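Local coordinates for protein LacI family transcription regulator (Bifidobacterium animalis subsp. lactis, PDB 4O5A) that probably regulates transcription by binding DNA as a LacI-family regulator, with a periplasmic-binding-protein-like domain that in this family senses a small-molecule effector, at residues Leu99-Tyr104 with Ser307-Ala312; Ser179-Arg184 with Pro330-Ile335; Ile194-Gly199 with Tyr207-Ala212; Glu238-Leu243 with Glu265-Val270. All blocks are in the same frame, centred on the assembly; numbering follows the deposited sequence.

Interaction 1 of 4, residues Leu99-Tyr104 with Ser307-Ala312. With SO4 (sulfate ion), chain E.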
loop_
_atom_site.group_PDB
_atom_site.type_symbol
_atom_site.label_atom_id
_atom_site.label_comp_id
_atom_site.label_asym_id
_atom_site.label_seq_id
_atom_site.Cartn_x
_atom_site.Cartn_y
_atom_site.Cartn_z
ATOM N N LEU A 99 -2.958 7.011 -19.102
ATOM C CA LEU A 99 -2.285 8.281 -19.389
ATOM C C LEU A 99 -1.057 8.071 -20.271
ATOM O O LEU A 99 -0.760 8.908 -21.120
ATOM C CB LEU A 99 -1.903 9.017 -18.100
ATOM C CG LEU A 99 -3.085 9.389 -17.206
ATOM C CD1 LEU A 99 -2.566 9.964 -15.897
ATOM C CD2 LEU A 99 -4.024 10.379 -17.924
ATOM N N GLU A 100 -0.366 6.940 -20.095
ATOM C CA GLU A 100 0.835 6.665 -20.895
ATOM C C GLU A 100 0.525 6.508 -22.372
ATOM O O GLU A 100 1.367 6.821 -23.219
ATOM C CB GLU A 100 1.560 5.413 -20.404
ATOM C CG GLU A 100 2.325 5.617 -19.108
ATOM C CD GLU A 100 3.495 6.568 -19.263
ATOM O OE1 GLU A 100 4.155 6.538 -20.328
ATOM O OE2 GLU A 100 3.762 7.346 -18.312
ATOM N N GLU A 101 -0.673 6.017 -22.675
ATOM C CA GLU A 101 -1.107 5.866 -24.068
ATOM C C GLU A 101 -1.137 7.198 -24.810
ATOM O O GLU A 101 -1.043 7.220 -26.038
ATOM C CB GLU A 101 -2.496 5.201 -24.134
ATOM C CG GLU A 101 -2.524 3.774 -23.625
ATOM C CD GLU A 101 -3.896 3.127 -23.732
ATOM O OE1 GLU A 101 -4.513 3.186 -24.816
ATOM O OE2 GLU A 101 -4.355 2.544 -22.731
ATOM N N ARG A 102 -1.279 8.301 -24.072
ATOM C CA ARG A 102 -1.365 9.633 -24.675
ATOM C C ARG A 102 -0.222 10.525 -24.198
ATOM O O ARG A 102 -0.286 11.747 -24.355
ATOM C CB ARG A 102 -2.673 10.325 -24.269
ATOM C CG ARG A 102 -3.948 9.529 -24.487
ATOM C CD ARG A 102 -4.520 9.779 -25.863
ATOM N NE ARG A 102 -4.723 11.204 -26.139
ATOM C CZ ARG A 102 -5.889 11.844 -26.057
ATOM N NH1 ARG A 102 -6.991 11.197 -25.708
ATOM N NH2 ARG A 102 -5.959 13.140 -26.343
ATOM N N ASP A 103 0.794 9.917 -23.590
ATOM C CA ASP A 103 1.959 10.659 -23.089
ATOM C C ASP A 103 1.576 11.748 -22.074
ATOM O O ASP A 103 2.120 12.854 -22.059
ATOM C CB ASP A 103 2.790 11.197 -24.243
ATOM C CG ASP A 103 3.406 10.079 -25.063
ATOM O OD1 ASP A 103 4.223 9.313 -24.500
ATOM O OD2 ASP A 103 3.053 9.944 -26.251
ATOM N N TYR A 104 0.622 11.409 -21.222
ATOM C CA TYR A 104 0.192 12.290 -20.158
ATOM C C TYR A 104 0.902 11.872 -18.881
ATOM O O TYR A 104 1.335 10.723 -18.759
ATOM C CB TYR A 104 -1.326 12.171 -19.974
ATOM C CG TYR A 104 -2.084 13.315 -20.602
ATOM C CD1 TYR A 104 -2.112 13.483 -21.971
ATOM C CD2 TYR A 104 -2.763 14.236 -19.815
ATOM C CE1 TYR A 104 -2.797 14.537 -22.552
ATOM C CE2 TYR A 104 -3.456 15.292 -20.386
ATOM C CZ TYR A 104 -3.465 15.435 -21.749
ATOM O OH TYR A 104 -4.139 16.478 -22.338
ATOM N N SER A 307 -10.592 0.696 -12.484
ATOM C CA SER A 307 -11.241 1.956 -12.106
ATOM C C SER A 307 -10.328 3.123 -12.455
ATOM O O SER A 307 -10.761 4.149 -13.000
ATOM C CB SER A 307 -11.556 1.983 -10.608
ATOM O OG SER A 307 -12.729 1.235 -10.339
ATOM N N GLY A 308 -9.054 2.946 -12.149
ATOM C CA GLY A 308 -8.061 3.968 -12.417
ATOM C C GLY A 308 -7.956 4.201 -13.899
ATOM O O GLY A 308 -7.873 5.336 -14.346
ATOM N N ARG A 309 -7.953 3.118 -14.666
ATOM C CA ARG A 309 -7.827 3.216 -16.109
ATOM C C ARG A 309 -9.031 3.948 -16.696
ATOM O O ARG A 309 -8.885 4.832 -17.534
ATOM C CB ARG A 309 -7.684 1.814 -16.698
ATOM C CG ARG A 309 -7.425 1.790 -18.167
ATOM C CD ARG A 309 -7.042 0.384 -18.615
ATOM N NE ARG A 309 -7.065 0.314 -20.062
ATOM C CZ ARG A 309 -6.116 0.802 -20.848
ATOM N NH1 ARG A 309 -5.053 1.398 -20.325
ATOM N NH2 ARG A 309 -6.239 0.698 -22.159
ATOM N N LEU A 310 -10.229 3.592 -16.235
ATOM C CA LEU A 310 -11.432 4.245 -16.715
ATOM C C LEU A 310 -11.439 5.729 -16.352
ATOM O O LEU A 310 -11.864 6.562 -17.148
ATOM C CB LEU A 310 -12.665 3.554 -16.137
ATOM C CG LEU A 310 -13.976 3.876 -16.836
ATOM C CD1 LEU A 310 -13.823 3.750 -18.355
ATOM C CD2 LEU A 310 -15.047 2.935 -16.327
ATOM N N ALA A 311 -10.953 6.054 -15.154
ATOM C CA ALA A 311 -10.931 7.445 -14.692
ATOM C C ALA A 311 -10.062 8.311 -15.601
ATOM O O ALA A 311 -10.440 9.425 -15.962
ATOM C CB ALA A 311 -10.434 7.528 -13.260
ATOM N N ALA A 312 -8.896 7.791 -15.961
ATOM C CA ALA A 312 -7.998 8.514 -16.854
ATOM C C ALA A 312 -8.628 8.681 -18.233
ATOM O O ALA A 312 -8.587 9.766 -18.832
ATOM C CB ALA A 312 -6.667 7.791 -16.941
HETATM S S SO4 E . -9.875 -0.638 -22.405
HETATM O O1 SO4 E . -10.829 -1.717 -22.627
HETATM O O2 SO4 E . -10.346 0.575 -23.066
HETATM O O3 SO4 E . -9.713 -0.420 -20.971
HETATM O O4 SO4 E . -8.592 -1.019 -22.978
#
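The Schellman turn that closes helix 88-99, in the N-terminal lobe of the periplasmic-binding-protein-like fold, brings Leu99 and Glu101 against Ala312 and Arg309 of helix 304-320. The motif is defined by its two backbone bonds, Tyr104 N to Leu99 O at 2.9 Å and Asp103 N to Glu100 O at 3.2 Å, with Asp103 at positive phi. Between turn and helix, Glu101 and Arg309 form a salt bridge, their chains crossing at about a right angle while carboxylate and guanidinium lie nearly coplanar, 19° apart. Both end nitrogens grip a single oxygen: Glu101 OE2 accepts from Arg309 NH2 at 2.7 Å on its syn lone pair and from Arg309 NH1 at 2.8 Å nearly along the C-O direction. Sharing one acceptor bends the bonds, and the N-H...O angle at NH1 is 133°. Arg309 reaches this place with CG anti to the backbone N (chi1 -175°) and an extended chain. A sulfate, probably from the crystallisation liquor, takes straighter bonds from Arg309 NE and NH2, and Gln313 also holds it. Ser97 of helix 88-99 is a further partner of Arg309 NH1. Deeper in, the branch of Leu99 rests on the neighbouring helix, CD2 at 3.8 Å from Ala312 CB.

Interaction 2 of 4, residues Ser179-Arg184 with Pro330-Ile335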
loop_
_atom_site.group_PDB
_atom_site.type_symbol
_atom_site.label_atom_id
_atom_site.label_comp_id
_atom_site.label_asym_id
_atom_site.label_seq_id
_atom_site.Cartn_x
_atom_site.Cartn_y
_atom_site.Cartn_z
ATOM N N SER A 179 -23.058 -3.970 -0.491
ATOM C CA SER A 179 -23.620 -4.304 0.816
ATOM C C SER A 179 -24.564 -5.492 0.687
ATOM O O SER A 179 -24.497 -6.437 1.478
ATOM C CB SER A 179 -24.385 -3.118 1.411
ATOM O OG SER A 179 -23.532 -2.004 1.626
ATOM N N GLY A 180 -25.429 -5.443 -0.320
ATOM C CA GLY A 180 -26.357 -6.531 -0.590
ATOM C C GLY A 180 -25.658 -7.841 -0.889
ATOM O O GLY A 180 -26.060 -8.894 -0.395
ATOM N N THR A 181 -24.597 -7.782 -1.685
ATOM C CA THR A 181 -23.885 -8.995 -2.059
ATOM C C THR A 181 -23.294 -9.670 -0.813
ATOM O O THR A 181 -23.380 -10.893 -0.667
ATOM C CB THR A 181 -22.773 -8.698 -3.083
ATOM O OG1 THR A 181 -23.371 -8.193 -4.290
ATOM C CG2 THR A 181 -22.006 -9.964 -3.406
HETATM N N MSE A 182 -22.713 -8.874 0.080
HETATM C CA MSE A 182 -22.105 -9.406 1.302
HETATM C C MSE A 182 -23.164 -9.953 2.250
HETATM O O MSE A 182 -23.014 -11.040 2.809
HETATM C CB MSE A 182 -21.279 -8.334 1.993
HETATM C CG MSE A 182 -19.980 -8.045 1.267
HETATM SE SE MSE A 182 -18.938 -6.755 2.265
HETATM C CE MSE A 182 -19.944 -5.181 1.837
ATOM N N ILE A 183 -24.245 -9.210 2.421
ATOM C CA ILE A 183 -25.276 -9.635 3.358
ATOM C C ILE A 183 -25.983 -10.881 2.845
ATOM O O ILE A 183 -26.291 -11.785 3.620
ATOM C CB ILE A 183 -26.282 -8.500 3.636
ATOM C CG1 ILE A 183 -25.555 -7.327 4.294
ATOM C CG2 ILE A 183 -27.431 -8.981 4.510
ATOM C CD1 ILE A 183 -26.345 -6.039 4.240
ATOM N N ARG A 184 -26.245 -10.953 1.544
ATOM C CA ARG A 184 -26.900 -12.149 1.013
ATOM C C ARG A 184 -26.027 -13.396 1.193
ATOM O O ARG A 184 -26.545 -14.477 1.418
ATOM C CB ARG A 184 -27.293 -11.970 -0.460
ATOM C CG ARG A 184 -28.429 -10.985 -0.687
ATOM C CD ARG A 184 -28.953 -11.082 -2.126
ATOM N NE ARG A 184 -27.921 -10.659 -3.076
ATOM C CZ ARG A 184 -27.688 -9.390 -3.404
ATOM N NH1 ARG A 184 -28.434 -8.427 -2.875
ATOM N NH2 ARG A 184 -26.714 -9.084 -4.263
ATOM N N PRO A 330 -16.175 -0.382 -12.675
ATOM C CA PRO A 330 -16.213 -1.795 -13.083
ATOM C C PRO A 330 -16.780 -2.673 -11.974
ATOM O O PRO A 330 -16.647 -2.319 -10.798
ATOM C CB PRO A 330 -14.738 -2.132 -13.313
ATOM C CG PRO A 330 -14.114 -0.823 -13.673
ATOM C CD PRO A 330 -14.831 0.203 -12.846
ATOM N N PRO A 331 -17.418 -3.797 -12.336
ATOM C CA PRO A 331 -18.090 -4.567 -11.285
ATOM C C PRO A 331 -17.122 -5.080 -10.232
ATOM O O PRO A 331 -15.977 -5.433 -10.539
ATOM C CB PRO A 331 -18.728 -5.738 -12.045
ATOM C CG PRO A 331 -17.998 -5.809 -13.358
ATOM C CD PRO A 331 -17.602 -4.393 -13.673
ATOM N N TYR A 332 -17.577 -5.068 -8.984
ATOM C CA TYR A 332 -16.834 -5.649 -7.878
ATOM C C TYR A 332 -17.106 -7.153 -7.875
ATOM O O TYR A 332 -17.963 -7.637 -8.603
ATOM C CB TYR A 332 -17.324 -5.045 -6.561
ATOM C CG TYR A 332 -18.791 -5.309 -6.322
ATOM C CD1 TYR A 332 -19.227 -6.488 -5.739
ATOM C CD2 TYR A 332 -19.749 -4.383 -6.709
ATOM C CE1 TYR A 332 -20.576 -6.739 -5.545
ATOM C CE2 TYR A 332 -21.088 -4.624 -6.513
ATOM C CZ TYR A 332 -21.500 -5.800 -5.924
ATOM O OH TYR A 332 -22.841 -6.040 -5.733
ATOM N N GLU A 333 -16.417 -7.891 -7.011
ATOM C CA GLU A 333 -16.607 -9.338 -6.945
ATOM C C GLU A 333 -16.440 -9.775 -5.495
ATOM O O GLU A 333 -15.505 -9.341 -4.830
ATOM C CB GLU A 333 -15.554 -10.019 -7.827
ATOM C CG GLU A 333 -15.493 -11.547 -7.774
ATOM C CD GLU A 333 -14.241 -12.087 -8.473
ATOM O OE1 GLU A 333 -13.436 -11.266 -8.973
ATOM O OE2 GLU A 333 -14.050 -13.323 -8.513
ATOM N N LEU A 334 -17.338 -10.617 -4.995
ATOM C CA LEU A 334 -17.113 -11.179 -3.664
ATOM C C LEU A 334 -16.267 -12.423 -3.860
ATOM O O LEU A 334 -16.718 -13.397 -4.485
ATOM C CB LEU A 334 -18.439 -11.566 -2.999
ATOM C CG LEU A 334 -18.292 -12.141 -1.582
ATOM C CD1 LEU A 334 -17.678 -11.113 -0.639
ATOM C CD2 LEU A 334 -19.642 -12.609 -1.066
ATOM N N ILE A 335 -15.034 -12.384 -3.375
ATOM C CA ILE A 335 -14.154 -13.537 -3.458
ATOM C C ILE A 335 -14.312 -14.376 -2.206
ATOM O O ILE A 335 -13.865 -13.991 -1.130
ATOM C CB ILE A 335 -12.696 -13.106 -3.606
ATOM C CG1 ILE A 335 -12.559 -12.200 -4.833
ATOM C CG2 ILE A 335 -11.791 -14.330 -3.712
ATOM C CD1 ILE A 335 -11.174 -11.632 -5.014
#
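Polar and apolar contacts together join Thr181 and Met182 of helix 175-188 to Tyr332 and Leu334, at and beside the edge strand 333-335 of the C-terminal lobe's mixed sheet. The polar part is a hydroxyl pair: Thr181 OG1 and Tyr332 OH stand 2.6 Å apart in a short hydrogen bond in which either may donate. Thr181 OG1 lies in the plane of the tyrosine ring at its edge, 3.4 Å from Tyr332 CE1, and not over a face. With chi1 at 60°, Tyr332 CG sits between the backbone N and the carbonyl carbon, and the ring's hydroxyl edge lies beside Thr181.

The apolar part lies alongside. Thr181 CG2, anti to the backbone N, meets Leu334 CB at 3.9 Å as the two chains slide past each other in opposite directions. More loosely, Leu334 CD1 approaches CG of Met182, a selenomethionine, at 4.3 Å. Strand 298-301 continues this packing, for Leu300 touches both Met182 and Tyr332, and Glu333 pairs with Ser301 through the backbone.

Thr181 therefore works with both branches: the methyl packs on leucine while the hydroxyl, which also has a weak bond to Ala177 O, satisfies the tyrosine hydroxyl at a partly buried boundary.

Interaction 3 of 4, residues Ile194-Gly199 with Tyr207-Ala212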
loop_
_atom_site.group_PDB
_atom_site.type_symbol
_atom_site.label_atom_id
_atom_site.label_comp_id
_atom_site.label_asym_id
_atom_site.label_seq_id
_atom_site.Cartn_x
_atom_site.Cartn_y
_atom_site.Cartn_z
ATOM N N ILE A 194 -25.467 -10.160 12.804
ATOM C CA ILE A 194 -24.188 -9.763 12.231
ATOM C C ILE A 194 -23.809 -8.354 12.654
ATOM O O ILE A 194 -24.635 -7.595 13.165
ATOM C CB ILE A 194 -24.178 -9.860 10.681
ATOM C CG1 ILE A 194 -25.066 -8.777 10.056
ATOM C CG2 ILE A 194 -24.613 -11.254 10.218
ATOM C CD1 ILE A 194 -24.911 -8.662 8.561
ATOM N N ALA A 195 -22.548 -8.011 12.454
ATOM C CA ALA A 195 -22.079 -6.694 12.840
ATOM C C ALA A 195 -21.107 -6.150 11.831
ATOM O O ALA A 195 -20.521 -6.894 11.049
ATOM C CB ALA A 195 -21.449 -6.733 14.228
ATOM N N ARG A 196 -20.953 -4.826 11.844
ATOM C CA ARG A 196 -19.998 -4.156 10.993
ATOM C C ARG A 196 -19.034 -3.371 11.855
ATOM O O ARG A 196 -19.431 -2.674 12.794
ATOM C CB ARG A 196 -20.728 -3.169 10.065
ATOM C CG ARG A 196 -20.651 -3.486 8.599
ATOM C CD ARG A 196 -21.289 -2.375 7.775
ATOM N NE ARG A 196 -20.324 -1.360 7.345
ATOM C CZ ARG A 196 -20.583 -0.057 7.297
ATOM N NH1 ARG A 196 -21.770 0.399 7.679
ATOM N NH2 ARG A 196 -19.654 0.801 6.877
ATOM N N VAL A 197 -17.758 -3.488 11.536
ATOM C CA VAL A 197 -16.748 -2.604 12.103
ATOM C C VAL A 197 -16.383 -1.615 11.010
ATOM O O VAL A 197 -15.673 -1.958 10.075
ATOM C CB VAL A 197 -15.540 -3.417 12.580
ATOM C CG1 VAL A 197 -14.412 -2.499 13.061
ATOM C CG2 VAL A 197 -15.964 -4.341 13.717
ATOM N N ALA A 198 -16.894 -0.390 11.134
ATOM C CA ALA A 198 -16.808 0.608 10.076
ATOM C C ALA A 198 -15.698 1.617 10.332
ATOM O O ALA A 198 -15.083 1.626 11.398
ATOM C CB ALA A 198 -18.136 1.320 9.945
ATOM N N GLY A 199 -15.437 2.473 9.345
ATOM C CA GLY A 199 -14.461 3.530 9.507
ATOM C C GLY A 199 -15.111 4.702 10.209
ATOM O O GLY A 199 -16.196 4.549 10.778
ATOM N N TYR A 207 -22.947 7.147 5.387
ATOM C CA TYR A 207 -24.403 7.120 5.451
ATOM C C TYR A 207 -25.051 6.262 4.366
ATOM O O TYR A 207 -26.141 5.726 4.563
ATOM C CB TYR A 207 -24.953 8.543 5.432
ATOM C CG TYR A 207 -24.528 9.324 6.649
ATOM C CD1 TYR A 207 -24.232 8.673 7.838
ATOM C CD2 TYR A 207 -24.412 10.705 6.613
ATOM C CE1 TYR A 207 -23.843 9.370 8.954
ATOM C CE2 TYR A 207 -24.023 11.413 7.732
ATOM C CZ TYR A 207 -23.739 10.735 8.899
ATOM O OH TYR A 207 -23.350 11.413 10.026
ATOM N N ILE A 208 -24.380 6.136 3.225
ATOM C CA ILE A 208 -24.838 5.259 2.153
ATOM C C ILE A 208 -24.748 3.814 2.618
ATOM O O ILE A 208 -25.694 3.028 2.460
ATOM C CB ILE A 208 -23.954 5.398 0.892
ATOM C CG1 ILE A 208 -24.048 6.814 0.313
ATOM C CG2 ILE A 208 -24.325 4.333 -0.141
ATOM C CD1 ILE A 208 -25.416 7.182 -0.207
ATOM N N ARG A 209 -23.603 3.466 3.196
ATOM C CA ARG A 209 -23.383 2.111 3.664
ATOM C C ARG A 209 -24.311 1.748 4.810
ATOM O O ARG A 209 -24.864 0.653 4.825
ATOM C CB ARG A 209 -21.927 1.905 4.073
ATOM C CG ARG A 209 -20.970 2.049 2.900
ATOM C CD ARG A 209 -19.528 1.818 3.312
ATOM N NE ARG A 209 -18.654 1.832 2.139
ATOM C CZ ARG A 209 -17.418 1.348 2.126
ATOM N NH1 ARG A 209 -16.906 0.818 3.227
ATOM N NH2 ARG A 209 -16.702 1.397 1.014
ATOM N N ASP A 210 -24.475 2.662 5.763
ATOM C CA ASP A 210 -25.321 2.379 6.922
ATOM C C ASP A 210 -26.768 2.204 6.500
ATOM O O ASP A 210 -27.458 1.307 6.994
ATOM C CB ASP A 210 -25.206 3.475 7.985
ATOM C CG ASP A 210 -26.157 3.254 9.154
ATOM O OD1 ASP A 210 -25.976 2.266 9.897
ATOM O OD2 ASP A 210 -27.092 4.066 9.332
ATOM N N ALA A 211 -27.233 3.044 5.574
ATOM C CA ALA A 211 -28.611 2.938 5.106
ATOM C C ALA A 211 -28.857 1.601 4.406
ATOM O O ALA A 211 -29.891 0.961 4.615
ATOM C CB ALA A 211 -28.970 4.105 4.189
ATOM N N ALA A 212 -27.908 1.187 3.573
ATOM C CA ALA A 212 -28.009 -0.087 2.878
ATOM C C ALA A 212 -28.003 -1.267 3.849
ATOM O O ALA A 212 -28.843 -2.160 3.742
ATOM C CB ALA A 212 -26.895 -0.234 1.839
#
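Arg196 and Arg209 meet at about a right angle, flat group against aliphatic chain. The guanidinium of Arg196, on strand 193-197, presents one face to Arg209 CB of helix 206-219, and Ala198 CB lies over the opposite face, 3.4 Å above the plane and offset toward the rim. The cation is thus held between the CB methylene of Arg209 and the methyl of Ala198, which follows in its own segment. Its closest approach to the helix is Arg196 NH2 to Arg209 CD at 3.7 Å. The other terminal nitrogen, Arg196 NH1, is 3.9 Å from Arg209 CB. A bend at chi3 (92°) lays the Arg196 guanidinium beside the foot of Arg209, whereas the Arg209 chain stays extended from CG to NE.

The two guanidinium planes are inclined by 63° and do not stack. Arg196 NH2 and Arg209 NH1 are 4.6 Å apart, a like-charge approach that acids around the pair probably offset: Asp256 forms a salt bridge with Arg196 NH2, and Asp175 with Arg209 NE. Each cation also has an aromatic partner in a cation-pi contact, Phe213 for Arg196 and Trp284 for Arg209. Asp210 lies near but does not pair, its OD1 5.1 Å from Arg196 NH1.

The contact belongs to the beta-alpha-beta unit of strand 193-197, helix 206-219 and strand 223-224, and lies where the strand gives way to a loop. Ile208, near the start of the helix, touches Ser163 of a loop. Farther along, Ala212 packs on Ala176 of helix 175-188, while Arg196 touches Ile254 of strand 252-255.

Interaction 4 of 4, residues Glu238-Leu243 with Glu265-Val270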
loop_
_atom_site.group_PDB
_atom_site.type_symbol
_atom_site.label_atom_id
_atom_site.label_comp_id
_atom_site.label_asym_id
_atom_site.label_seq_id
_atom_site.Cartn_x
_atom_site.Cartn_y
_atom_site.Cartn_z
ATOM N N GLU A 238 -10.026 -3.697 19.180
ATOM C CA GLU A 238 -10.838 -3.243 20.311
ATOM C C GLU A 238 -12.320 -3.462 19.996
ATOM O O GLU A 238 -13.096 -3.957 20.826
ATOM C CB GLU A 238 -10.586 -1.757 20.547
ATOM C CG GLU A 238 -11.475 -1.106 21.573
ATOM C CD GLU A 238 -11.115 0.358 21.772
ATOM O OE1 GLU A 238 -11.358 1.169 20.850
ATOM O OE2 GLU A 238 -10.559 0.693 22.834
ATOM N N ALA A 239 -12.715 -3.078 18.786
ATOM C CA ALA A 239 -14.097 -3.253 18.351
ATOM C C ALA A 239 -14.489 -4.723 18.319
ATOM O O ALA A 239 -15.612 -5.072 18.673
ATOM C CB ALA A 239 -14.311 -2.615 16.959
ATOM N N THR A 240 -13.574 -5.587 17.884
ATOM C CA THR A 240 -13.871 -7.018 17.824
ATOM C C THR A 240 -14.040 -7.616 19.215
ATOM O O THR A 240 -14.986 -8.365 19.465
ATOM C CB THR A 240 -12.795 -7.797 17.047
ATOM O OG1 THR A 240 -12.639 -7.211 15.750
ATOM C CG2 THR A 240 -13.221 -9.265 16.887
ATOM N N LYS A 241 -13.134 -7.276 20.126
ATOM C CA LYS A 241 -13.259 -7.695 21.518
ATOM C C LYS A 241 -14.617 -7.295 22.081
ATOM O O LYS A 241 -15.280 -8.072 22.775
ATOM C CB LYS A 241 -12.156 -7.056 22.363
ATOM C CG LYS A 241 -10.782 -7.696 22.202
ATOM C CD LYS A 241 -9.808 -7.073 23.208
ATOM C CE LYS A 241 -8.437 -7.724 23.130
ATOM N NZ LYS A 241 -7.599 -7.391 24.323
ATOM N N ARG A 242 -15.033 -6.071 21.778
ATOM C CA ARG A 242 -16.323 -5.583 22.248
ATOM C C ARG A 242 -17.485 -6.395 21.663
ATOM O O ARG A 242 -18.371 -6.824 22.401
ATOM C CB ARG A 242 -16.486 -4.102 21.912
ATOM C CG ARG A 242 -17.843 -3.522 22.267
ATOM C CD ARG A 242 -17.795 -2.007 22.150
ATOM N NE ARG A 242 -19.116 -1.379 22.161
ATOM C CZ ARG A 242 -19.297 -0.066 22.241
ATOM N NH1 ARG A 242 -18.247 0.738 22.333
ATOM N NH2 ARG A 242 -20.516 0.442 22.250
ATOM N N LEU A 243 -17.475 -6.615 20.353
ATOM C CA LEU A 243 -18.539 -7.398 19.708
ATOM C C LEU A 243 -18.608 -8.839 20.202
ATOM O O LEU A 243 -19.697 -9.384 20.398
ATOM C CB LEU A 243 -18.377 -7.372 18.191
ATOM C CG LEU A 243 -18.619 -5.990 17.577
ATOM C CD1 LEU A 243 -18.143 -5.969 16.144
ATOM C CD2 LEU A 243 -20.101 -5.616 17.661
ATOM N N GLU A 265 -9.706 -11.200 13.164
ATOM C CA GLU A 265 -9.505 -12.654 13.111
ATOM C C GLU A 265 -8.508 -13.105 14.186
ATOM O O GLU A 265 -8.701 -14.130 14.836
ATOM C CB GLU A 265 -9.010 -13.062 11.725
ATOM C CG GLU A 265 -8.904 -14.551 11.491
ATOM C CD GLU A 265 -8.287 -14.844 10.134
ATOM O OE1 GLU A 265 -7.106 -14.480 9.945
ATOM O OE2 GLU A 265 -8.972 -15.413 9.257
ATOM N N SER A 266 -7.441 -12.338 14.373
ATOM C CA SER A 266 -6.451 -12.665 15.399
ATOM C C SER A 266 -7.055 -12.571 16.802
ATOM O O SER A 266 -6.779 -13.414 17.660
ATOM C CB SER A 266 -5.208 -11.777 15.266
ATOM O OG SER A 266 -4.606 -11.965 13.989
ATOM N N VAL A 267 -7.890 -11.560 17.030
ATOM C CA VAL A 267 -8.606 -11.441 18.306
ATOM C C VAL A 267 -9.472 -12.666 18.564
ATOM O O VAL A 267 -9.456 -13.217 19.663
ATOM C CB VAL A 267 -9.494 -10.158 18.361
ATOM C CG1 VAL A 267 -10.577 -10.286 19.451
ATOM C CG2 VAL A 267 -8.627 -8.932 18.632
ATOM N N ALA A 268 -10.230 -13.081 17.558
ATOM C CA ALA A 268 -11.086 -14.255 17.715
ATOM C C ALA A 268 -10.246 -15.487 18.068
ATOM O O ALA A 268 -10.592 -16.250 18.970
ATOM C CB ALA A 268 -11.902 -14.493 16.459
ATOM N N SER A 269 -9.121 -15.665 17.377
ATOM C CA SER A 269 -8.276 -16.832 17.631
ATOM C C SER A 269 -7.743 -16.837 19.044
ATOM O O SER A 269 -7.763 -17.870 19.703
ATOM C CB SER A 269 -7.120 -16.923 16.634
ATOM O OG SER A 269 -7.631 -17.092 15.319
ATOM N N VAL A 270 -7.256 -15.690 19.512
ATOM C CA VAL A 270 -6.720 -15.610 20.872
ATOM C C VAL A 270 -7.828 -15.933 21.871
ATOM O O VAL A 270 -7.599 -16.568 22.904
ATOM C CB VAL A 270 -6.139 -14.202 21.139
ATOM C CG1 VAL A 270 -5.845 -13.991 22.621
ATOM C CG2 VAL A 270 -4.894 -13.978 20.297
#
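Segments 238-243 and 265-270, on helices 233-245 and 258-271 of the alpha/beta C-terminal lobe, are nearest at Lys241 and Val267, with 6.8 Å between their CA atoms. Both segments are regular alpha-helix: Arg242 N bonds to Glu238 O in one, Ser269 N to Glu265 O in the other, each at 3.0 Å. The spacing leaves room for one layer of small side chains.

Val267 is the centre of the contact, and its CB is directed toward the other segment. Its CG1 branch, anti to the backbone N (chi1 161°), enters a notch between Thr240 and Lys241. Val267 also touches Ala237, one turn earlier on helix 233-245. From Thr240 the methyl CG2 does the touching, and the threonine and valine side chains slide past each other in opposite directions. Lys241 instead crosses the valine at about a right angle and offers the foot of its chain, while the extended remainder runs on toward the exposed amino end.

The contact is therefore wholly apolar. The Thr240 hydroxyl is turned away from it, OG1 lying anti to the carbonyl carbon and beside the backbone N (chi1 -55°), where it is hydrogen-bonded with Gly236 O of its own helix and with Tyr255 OH. Beyond this pair, helix 258-271 faces the second subunit, where Ser266 OG bonds to Ala292 O of that chain. At the notch itself, Val267 CG1 lies equally near both neighbours, 3.8 Å from Thr240 CG2 and 3.8 Å from Lys241 CG.

From the N terminus, interaction 1 opens at 99-104 and interaction 2 at 179-184. Interaction 1 closes at 307-312, before interaction 2 at 330-335, so the two loops cross. Interactions 3 and 4 lie in series within both, in the C-terminal lobe. The first ties the end of helix 88-99 and the turn after it to helix 304-320 in the N-terminal lobe; the other three gather round the mixed sheet of the second. Ser307 OG touches Pro330 CD at 3.4 Å where the chain passes between lobes. Interaction 3 meets interaction 2 at Ser179 OG and Ala212 CB, 3.8 Å apart, and interaction 4 at Val197 CG2, 3.6 Å from Leu243 CD1. Interactions 1 and 4 both reach the second subunit.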